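Local atomic coordinates of chinitase A (Streptomyces coelicolor, PDB entry 3EBV), a protein that probably hydrolyses chitin internally as a family 18 glycosidase, this chain being the TIM-barrel glycosidase domain of a longer protein. Residues A[175-181]-A[218-224]; A[185-189]-A[204-208]; A[240-245]-A[286-291]. One frame throughout, in Å; residues are numbered along the deposited sequence.

The three contacts follow the final third of a TIM barrel from its wall outward. Interaction 1 is the buried core: two neighbouring parallel strands joined mainly by backbone hydrogen bonds, with a bound water at the joint. Interaction 2 lies farther out and is partly buried; there a disulfide and one backbone hydrogen bond tie the beta-alpha loop that follows strand 175-179 to helix 199-210. Interaction 3, also buried, pairs the outer helices 237-249 and 282-292 through a histidine-carboxylate bond and aliphatic side chains. Interactions 2 and 3 do not touch each other, but both pack on interaction 1, through Leu205 and Ala206 on one hand and Val240, Ala243 and Leu244 on the other.

Interaction 1 of 3, residues A[175-181]-A[218-224]; sequences VVNMQYY and QVGLGLP
The Tyr180 side chain (chi1 m) lies back along segment 218-224, its CZ 3.8 Å from Leu221 CD2 and its ring edge turned to the carbonyl of Gly220, with CE2 3.7 Å from Gly220 O. Strands 175-179 and 219-224 run parallel at 25°, their axes 4.7 Å apart at closest, in a register that sets Val176 beside Val219 and Gln179 beside Gly222. Val176 N donates to Gln218 O (2.7 Å) and Gly220 N to Val176 O (2.9 Å); farther along, Gly222 N reaches Met178 O in a weak bond (3.0 Å), and Tyr180 N donates to Gly222 O (2.9 Å). Between these pairs the strands part, leaving Met178 N 3.6 Å from Gly220 O. A water sits beside the gap, hydrogen-bonded to Tyr180 OH and to Gly220 O, each 2.8 Å from it, and weakly to Met178 N (3.4 Å). The glycines allow the close approach: a CB on Gly220 would fall 2.1 Å from Asn177 OD1, and one on Gly222 2.4 Å from Met178 O. Tyr180 centres an inverse gamma turn, after which Tyr181 (chi1 p) folds over the partner strand, its CB 3.5 Å from Pro224 CG and Pro224 N over one ring face. Asn177 and Gln179 share the barrel-interior face, where Gln179 NE2 bonds Ala149 O and Glu121; Val176, selenomethionine Met178, Val219 and Leu221 face the outer layer. Neighbouring parallel strands split like this, one face inward and the other toward helices, form the wall of the (beta/alpha)8 barrel of family 18 glycosidases.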
loop_
_atom_site.group_PDB
_atom_site.type_symbol
_atom_site.label_atom_id
_atom_site.label_comp_id
_atom_site.label_asym_id
_atom_site.label_seq_id
_atom_site.Cartn_x
_atom_site.Cartn_y
_atom_site.Cartn_z
ATOM N N VAL A 175 -6.501 -4.872 -0.878
ATOM C CA VAL A 175 -6.061 -4.645 0.505
ATOM C C VAL A 175 -5.841 -3.177 0.760
ATOM O O VAL A 175 -5.388 -2.421 -0.117
ATOM C CB VAL A 175 -4.781 -5.474 0.834
ATOM C CG1 VAL A 175 -3.617 -5.149 -0.122
ATOM C CG2 VAL A 175 -4.344 -5.296 2.270
ATOM N N VAL A 176 -6.198 -2.786 1.995
ATOM C CA VAL A 176 -5.874 -1.460 2.537
ATOM C C VAL A 176 -4.614 -1.631 3.354
ATOM O O VAL A 176 -4.646 -2.196 4.453
ATOM C CB VAL A 176 -6.995 -0.879 3.418
ATOM C CG1 VAL A 176 -6.596 0.482 3.961
ATOM C CG2 VAL A 176 -8.285 -0.706 2.570
ATOM N N ASN A 177 -3.489 -1.155 2.816
ATOM C CA ASN A 177 -2.207 -1.133 3.545
ATOM C C ASN A 177 -2.037 0.248 4.192
ATOM O O ASN A 177 -1.385 1.134 3.634
ATOM C CB ASN A 177 -1.034 -1.372 2.588
ATOM C CG ASN A 177 -1.005 -2.782 2.000
ATOM O OD1 ASN A 177 -1.152 -3.784 2.724
ATOM N ND2 ASN A 177 -0.730 -2.871 0.654
HETATM N N MSE A 178 -2.691 0.467 5.327
HETATM C CA MSE A 178 -2.547 1.783 5.963
HETATM C C MSE A 178 -1.094 2.050 6.371
HETATM O O MSE A 178 -0.331 1.114 6.652
HETATM C CB MSE A 178 -3.485 1.926 7.193
HETATM C CG MSE A 178 -3.403 3.314 7.804
HETATM SE SE MSE A 178 -4.903 3.552 9.071
HETATM C CE MSE A 178 -4.277 2.470 10.536
ATOM N N GLN A 179 -0.740 3.353 6.370
ATOM C CA GLN A 179 0.598 3.775 6.759
ATOM C C GLN A 179 0.563 4.028 8.281
ATOM O O GLN A 179 0.127 5.092 8.765
ATOM C CB GLN A 179 0.974 5.085 6.040
ATOM C CG GLN A 179 0.955 4.964 4.529
ATOM C CD GLN A 179 1.303 6.307 3.884
ATOM O OE1 GLN A 179 2.250 6.992 4.298
ATOM N NE2 GLN A 179 0.520 6.692 2.881
ATOM N N TYR A 180 0.997 3.012 9.042
ATOM C CA TYR A 180 0.992 3.142 10.520
ATOM C C TYR A 180 2.251 3.899 10.995
ATOM O O TYR A 180 3.064 3.400 11.821
ATOM C CB TYR A 180 0.948 1.743 11.182
ATOM C CG TYR A 180 -0.339 0.985 10.961
ATOM C CD1 TYR A 180 -1.264 0.811 11.996
ATOM C CD2 TYR A 180 -0.620 0.410 9.712
ATOM C CE1 TYR A 180 -2.438 0.061 11.807
ATOM C CE2 TYR A 180 -1.798 -0.290 9.500
ATOM C CZ TYR A 180 -2.712 -0.483 10.551
ATOM O OH TYR A 180 -3.879 -1.174 10.318
ATOM N N TYR A 181 2.483 5.069 10.381
ATOM C CA TYR A 181 3.749 5.790 10.608
ATOM C C TYR A 181 3.602 7.217 10.113
ATOM O O TYR A 181 2.596 7.580 9.499
ATOM C CB TYR A 181 4.927 5.075 9.919
ATOM C CG TYR A 181 4.745 4.829 8.428
ATOM C CD1 TYR A 181 5.166 5.772 7.471
ATOM C CD2 TYR A 181 4.261 3.619 7.965
ATOM C CE1 TYR A 181 5.017 5.511 6.078
ATOM C CE2 TYR A 181 4.142 3.340 6.584
ATOM C CZ TYR A 181 4.521 4.288 5.658
ATOM O OH TYR A 181 4.349 4.005 4.339
ATOM N N GLN A 218 -8.512 -7.862 3.573
ATOM C CA GLN A 218 -8.425 -6.504 3.028
ATOM C C GLN A 218 -7.657 -5.547 3.966
ATOM O O GLN A 218 -7.658 -4.345 3.718
ATOM C CB GLN A 218 -9.825 -5.933 2.747
ATOM C CG GLN A 218 -10.473 -6.714 1.611
ATOM C CD GLN A 218 -11.902 -6.329 1.380
ATOM O OE1 GLN A 218 -12.710 -6.191 2.310
ATOM N NE2 GLN A 218 -12.252 -6.200 0.095
ATOM N N VAL A 219 -6.999 -6.099 4.993
ATOM C CA VAL A 219 -6.274 -5.254 5.971
ATOM C C VAL A 219 -4.805 -5.670 6.032
ATOM O O VAL A 219 -4.496 -6.851 6.236
ATOM C CB VAL A 219 -6.912 -5.391 7.369
ATOM C CG1 VAL A 219 -6.123 -4.581 8.431
ATOM C CG2 VAL A 219 -8.380 -4.895 7.340
ATOM N N GLY A 220 -3.919 -4.691 5.759
ATOM C CA GLY A 220 -2.455 -4.937 5.780
ATOM C C GLY A 220 -1.789 -3.900 6.693
ATOM O O GLY A 220 -2.235 -2.747 6.766
ATOM N N LEU A 221 -0.701 -4.331 7.356
ATOM C CA LEU A 221 0.017 -3.439 8.290
ATOM C C LEU A 221 1.200 -2.793 7.542
ATOM O O LEU A 221 2.190 -3.484 7.269
ATOM C CB LEU A 221 0.540 -4.228 9.528
ATOM C CG LEU A 221 -0.557 -5.025 10.267
ATOM C CD1 LEU A 221 0.133 -5.622 11.460
ATOM C CD2 LEU A 221 -1.671 -4.134 10.759
ATOM N N GLY A 222 1.089 -1.482 7.268
ATOM C CA GLY A 222 2.173 -0.764 6.541
ATOM C C GLY A 222 3.114 -0.053 7.527
ATOM O O GLY A 222 2.677 0.708 8.368
ATOM N N LEU A 223 4.412 -0.320 7.359
ATOM C CA LEU A 223 5.443 0.232 8.262
ATOM C C LEU A 223 6.618 0.765 7.450
ATOM O O LEU A 223 6.846 0.345 6.313
ATOM C CB LEU A 223 6.000 -0.878 9.184
ATOM C CG LEU A 223 5.244 -1.257 10.472
ATOM C CD1 LEU A 223 5.024 -0.043 11.345
ATOM C CD2 LEU A 223 3.891 -1.993 10.125
ATOM N N PRO A 224 7.438 1.639 8.069
ATOM C CA PRO A 224 8.698 2.048 7.404
ATOM C C PRO A 224 9.679 0.868 7.438
ATOM O O PRO A 224 9.763 0.132 8.457
ATOM C CB PRO A 224 9.228 3.201 8.306
ATOM C CG PRO A 224 8.043 3.616 9.176
ATOM C CD PRO A 224 7.315 2.264 9.384
HETATM O O HOH W 1 -4.469 -1.298 7.572
#

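Interaction 2 of 3, residues A[185-189]-A[204-208]; sequences TMLGC and ALACI
Leu205 and Ile208, one helical turn apart on helix 199-210, form the apolar centre against which segment 185-189 is laid. Leu205 (chi1 m, chi2 p) has its CA-to-CB bond directed away, yet its end comes back, placing CD2 3.8 Å from Met186 CB and CD1 3.6 Å from Leu187 O. Ile208 (chi1 m, chi2 t) fills the next space, with CD1 3.4 Å from Leu187 O and CG1 3.9 Å from Cys189 CB. The selenomethionine Met186 offers its CB here, while its end leads away and packs on Thr152 and Ile153. Extended through Met186 and Leu187, the backbone passes the helix at Gly188, whose CA comes 3.4 Å from Ala204 O. A side chain would not fit at this point, since an ideal CB would lie 2.6 Å from Ala204 CB. Cys189 (phi/psi -67/-14) then leaves the extended conformation, and its CB points toward the helix. With chi1 p on Cys189 and t on Cys207, Cys189 SG and Cys207 SG join at 2.1 Å in a disulfide of chi3 85°. At the polar edge Cys189 N donates to Ala204 O (2.9 Å, 145°), a helix carbonyl that thus accepts from outside the helix; Ile208 N bonds Leu205 O at 3.1 Å, an i to i+3 bond. Met186 is also paired with Tyr194 in the small antiparallel sheet of strands 186-187 and 193-194. That sheet belongs to the beta-alpha loop following strand 175-179 of the TIM barrel, which the Cys189-Cys207 disulfide joins to the very helix it leads into.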
loop_
_atom_site.group_PDB
_atom_site.type_symbol
_atom_site.label_atom_id
_atom_site.label_comp_id
_atom_site.label_asym_id
_atom_site.label_seq_id
_atom_site.Cartn_x
_atom_site.Cartn_y
_atom_site.Cartn_z
ATOM N N THR A 185 -0.593 10.792 17.680
ATOM C CA THR A 185 -1.384 9.790 18.410
ATOM C C THR A 185 -2.778 9.680 17.780
ATOM O O THR A 185 -3.311 10.628 17.167
ATOM C CB THR A 185 -1.485 10.099 19.919
ATOM O OG1 THR A 185 -2.075 11.391 20.076
ATOM C CG2 THR A 185 -0.100 10.047 20.591
HETATM N N MSE A 186 -3.352 8.487 17.917
HETATM C CA MSE A 186 -4.621 8.152 17.311
HETATM C C MSE A 186 -5.477 7.336 18.258
HETATM O O MSE A 186 -4.938 6.707 19.168
HETATM C CB MSE A 186 -4.363 7.291 16.060
HETATM C CG MSE A 186 -3.655 8.057 14.941
HETATM SE SE MSE A 186 -4.904 9.299 14.069
HETATM C CE MSE A 186 -3.628 10.752 13.652
ATOM N N LEU A 187 -6.784 7.302 18.027
ATOM C CA LEU A 187 -7.666 6.430 18.832
ATOM C C LEU A 187 -7.650 5.010 18.266
ATOM O O LEU A 187 -7.633 4.817 17.018
ATOM C CB LEU A 187 -9.100 6.942 18.851
ATOM C CG LEU A 187 -9.248 8.355 19.373
ATOM C CD1 LEU A 187 -10.731 8.691 19.383
ATOM C CD2 LEU A 187 -8.737 8.417 20.800
ATOM N N GLY A 188 -7.700 4.005 19.133
ATOM C CA GLY A 188 -7.925 2.646 18.678
ATOM C C GLY A 188 -9.402 2.288 18.677
ATOM O O GLY A 188 -10.260 3.147 18.979
ATOM N N CYS A 189 -9.717 1.032 18.321
ATOM C CA CYS A 189 -11.146 0.675 18.244
ATOM C C CYS A 189 -11.834 0.672 19.610
ATOM O O CYS A 189 -13.072 0.672 19.704
ATOM C CB CYS A 189 -11.333 -0.692 17.592
ATOM S SG CYS A 189 -10.564 -1.999 18.593
ATOM N N ALA A 204 -4.564 -2.014 17.685
ATOM C CA ALA A 204 -5.744 -1.237 18.020
ATOM C C ALA A 204 -6.316 -0.424 16.859
ATOM O O ALA A 204 -7.537 -0.195 16.796
ATOM C CB ALA A 204 -5.483 -0.359 19.250
ATOM N N LEU A 205 -5.433 0.060 15.970
ATOM C CA LEU A 205 -5.926 0.791 14.798
ATOM C C LEU A 205 -6.364 -0.183 13.700
ATOM O O LEU A 205 -7.362 0.109 13.021
ATOM C CB LEU A 205 -4.843 1.748 14.264
ATOM C CG LEU A 205 -4.811 3.113 14.964
ATOM C CD1 LEU A 205 -4.518 3.050 16.455
ATOM C CD2 LEU A 205 -3.745 3.988 14.279
ATOM N N ALA A 206 -5.656 -1.305 13.502
ATOM C CA ALA A 206 -6.141 -2.324 12.545
ATOM C C ALA A 206 -7.527 -2.816 12.946
ATOM O O ALA A 206 -8.388 -3.051 12.090
ATOM C CB ALA A 206 -5.170 -3.470 12.438
ATOM N N CYS A 207 -7.763 -2.927 14.243
ATOM C CA CYS A 207 -9.080 -3.346 14.759
ATOM C C CYS A 207 -10.222 -2.457 14.234
ATOM O O CYS A 207 -11.340 -2.937 14.002
ATOM C CB CYS A 207 -8.983 -3.253 16.301
ATOM S SG CYS A 207 -10.511 -3.570 17.194
ATOM N N ILE A 208 -9.990 -1.155 14.068
ATOM C CA ILE A 208 -11.069 -0.281 13.595
ATOM C C ILE A 208 -11.507 -0.767 12.192
ATOM O O ILE A 208 -12.707 -0.772 11.875
ATOM C CB ILE A 208 -10.602 1.201 13.483
ATOM C CG1 ILE A 208 -10.112 1.741 14.829
ATOM C CG2 ILE A 208 -11.712 2.095 12.938
ATOM C CD1 ILE A 208 -9.413 3.083 14.691
#

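Interaction 3 of 3, residues A[240-245]-A[286-291]; sequences VNAALD and SVGAHV
His290 (chi1 t) reaches across from helix 282-292 to helix 237-249, and its NE2 donates to Asp245 OD1 in a short, nearly straight hydrogen bond (2.6 Å, 170°). The carboxylate is satisfied further by Asn252, whose ND2 bonds Asp245 OD2, while Lys249 gives OD1 only a long, weak ion pair. Asn241 covers one face of the imidazole: its CB stands 3.6 Å from the ring centroid, 11° off the normal, a CH-pi contact. Asn241 ND2 makes a weak bond to Ser286 OG (3.0 Å, 131°), but Asn241 OD1 is buried without a hydrogen-bonding partner, with His290 CB 3.2 Å and Val287 CA 3.6 Å from it. The two helical segments run nearly parallel, at 18° with axes 10.1 Å apart, and their closest CA atoms, those of Asn241 and Val287, are 6.3 Å apart. Beneath the polar pairs, Leu244 CD1 meets Val291 CG2 at 3.6 Å, and Val240 CB meets Val287 CG2 at 4.0 Å. Helix 282-292, the last of the chain, thus packs in the outer layer against helix 237-249, which rests through Val240 and Leu244 on barrel strand 219-224 and touches helix 199-210 through Ala243.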
loop_
_atom_site.group_PDB
_atom_site.type_symbol
_atom_site.label_atom_id
_atom_site.label_comp_id
_atom_site.label_asym_id
_atom_site.label_seq_id
_atom_site.Cartn_x
_atom_site.Cartn_y
_atom_site.Cartn_z
ATOM N N VAL A 240 6.313 -5.925 14.243
ATOM C CA VAL A 240 5.343 -6.201 13.194
ATOM C C VAL A 240 4.835 -7.650 13.344
ATOM O O VAL A 240 3.618 -7.913 13.251
ATOM C CB VAL A 240 5.944 -6.051 11.754
ATOM C CG1 VAL A 240 4.862 -6.327 10.707
ATOM C CG2 VAL A 240 6.563 -4.642 11.588
ATOM N N ASN A 241 5.759 -8.592 13.524
ATOM C CA ASN A 241 5.381 -10.026 13.627
ATOM C C ASN A 241 4.515 -10.268 14.855
ATOM O O ASN A 241 3.574 -11.044 14.773
ATOM C CB ASN A 241 6.642 -10.906 13.644
ATOM C CG ASN A 241 7.418 -10.790 12.348
ATOM O OD1 ASN A 241 6.865 -10.389 11.316
ATOM N ND2 ASN A 241 8.702 -11.189 12.378
ATOM N N ALA A 242 4.815 -9.578 15.962
ATOM C CA ALA A 242 3.944 -9.686 17.136
ATOM C C ALA A 242 2.534 -9.181 16.847
ATOM O O ALA A 242 1.527 -9.801 17.262
ATOM C CB ALA A 242 4.541 -8.963 18.303
ATOM N N ALA A 243 2.421 -8.045 16.164
ATOM C CA ALA A 243 1.095 -7.532 15.852
ATOM C C ALA A 243 0.323 -8.514 14.948
ATOM O O ALA A 243 -0.887 -8.701 15.089
ATOM C CB ALA A 243 1.227 -6.139 15.155
ATOM N N LEU A 244 1.028 -9.068 13.961
ATOM C CA LEU A 244 0.406 -10.076 13.084
ATOM C C LEU A 244 -0.092 -11.271 13.911
ATOM O O LEU A 244 -1.208 -11.718 13.681
ATOM C CB LEU A 244 1.411 -10.541 12.018
ATOM C CG LEU A 244 1.772 -9.465 10.971
ATOM C CD1 LEU A 244 2.985 -10.043 10.200
ATOM C CD2 LEU A 244 0.600 -9.181 10.045
ATOM N N ASP A 245 0.758 -11.737 14.830
ATOM C CA ASP A 245 0.375 -12.857 15.735
ATOM C C ASP A 245 -0.840 -12.456 16.552
ATOM O O ASP A 245 -1.752 -13.268 16.777
ATOM C CB ASP A 245 1.522 -13.199 16.665
ATOM C CG ASP A 245 2.673 -13.889 15.947
ATOM O OD1 ASP A 245 2.501 -14.261 14.756
ATOM O OD2 ASP A 245 3.701 -14.039 16.630
ATOM N N SER A 286 12.611 -10.814 7.701
ATOM C CA SER A 286 11.937 -11.295 8.932
ATOM C C SER A 286 10.423 -11.226 8.743
ATOM O O SER A 286 9.731 -12.215 9.027
ATOM C CB SER A 286 12.365 -10.464 10.119
ATOM O OG SER A 286 11.469 -10.707 11.210
ATOM N N VAL A 287 9.896 -10.070 8.323
ATOM C CA VAL A 287 8.434 -9.938 8.118
ATOM C C VAL A 287 7.957 -10.836 6.994
ATOM O O VAL A 287 6.902 -11.478 7.097
ATOM C CB VAL A 287 8.018 -8.459 7.915
ATOM C CG1 VAL A 287 6.509 -8.368 7.672
ATOM C CG2 VAL A 287 8.487 -7.641 9.101
ATOM N N GLY A 288 8.715 -10.928 5.901
ATOM C CA GLY A 288 8.315 -11.827 4.803
ATOM C C GLY A 288 8.202 -13.283 5.243
ATOM O O GLY A 288 7.195 -13.942 4.931
ATOM N N ALA A 289 9.212 -13.777 5.969
ATOM C CA ALA A 289 9.173 -15.158 6.455
ATOM C C ALA A 289 7.935 -15.319 7.348
ATOM O O ALA A 289 7.235 -16.334 7.270
ATOM C CB ALA A 289 10.429 -15.499 7.248
ATOM N N HIS A 290 7.662 -14.319 8.185
ATOM C CA HIS A 290 6.559 -14.467 9.150
ATOM C C HIS A 290 5.207 -14.469 8.454
ATOM O O HIS A 290 4.314 -15.298 8.763
ATOM C CB HIS A 290 6.601 -13.367 10.194
ATOM C CG HIS A 290 5.919 -13.755 11.464
ATOM N ND1 HIS A 290 6.519 -14.601 12.378
ATOM C CD2 HIS A 290 4.701 -13.442 11.973
ATOM C CE1 HIS A 290 5.698 -14.777 13.406
ATOM N NE2 HIS A 290 4.588 -14.092 13.182
ATOM N N VAL A 291 5.029 -13.556 7.498
ATOM C CA VAL A 291 3.767 -13.462 6.753
ATOM C C VAL A 291 3.530 -14.735 5.944
ATOM O O VAL A 291 2.402 -15.262 5.917
ATOM C CB VAL A 291 3.729 -12.194 5.848
ATOM C CG1 VAL A 291 2.578 -12.233 4.821
ATOM C CG2 VAL A 291 3.635 -10.925 6.719
#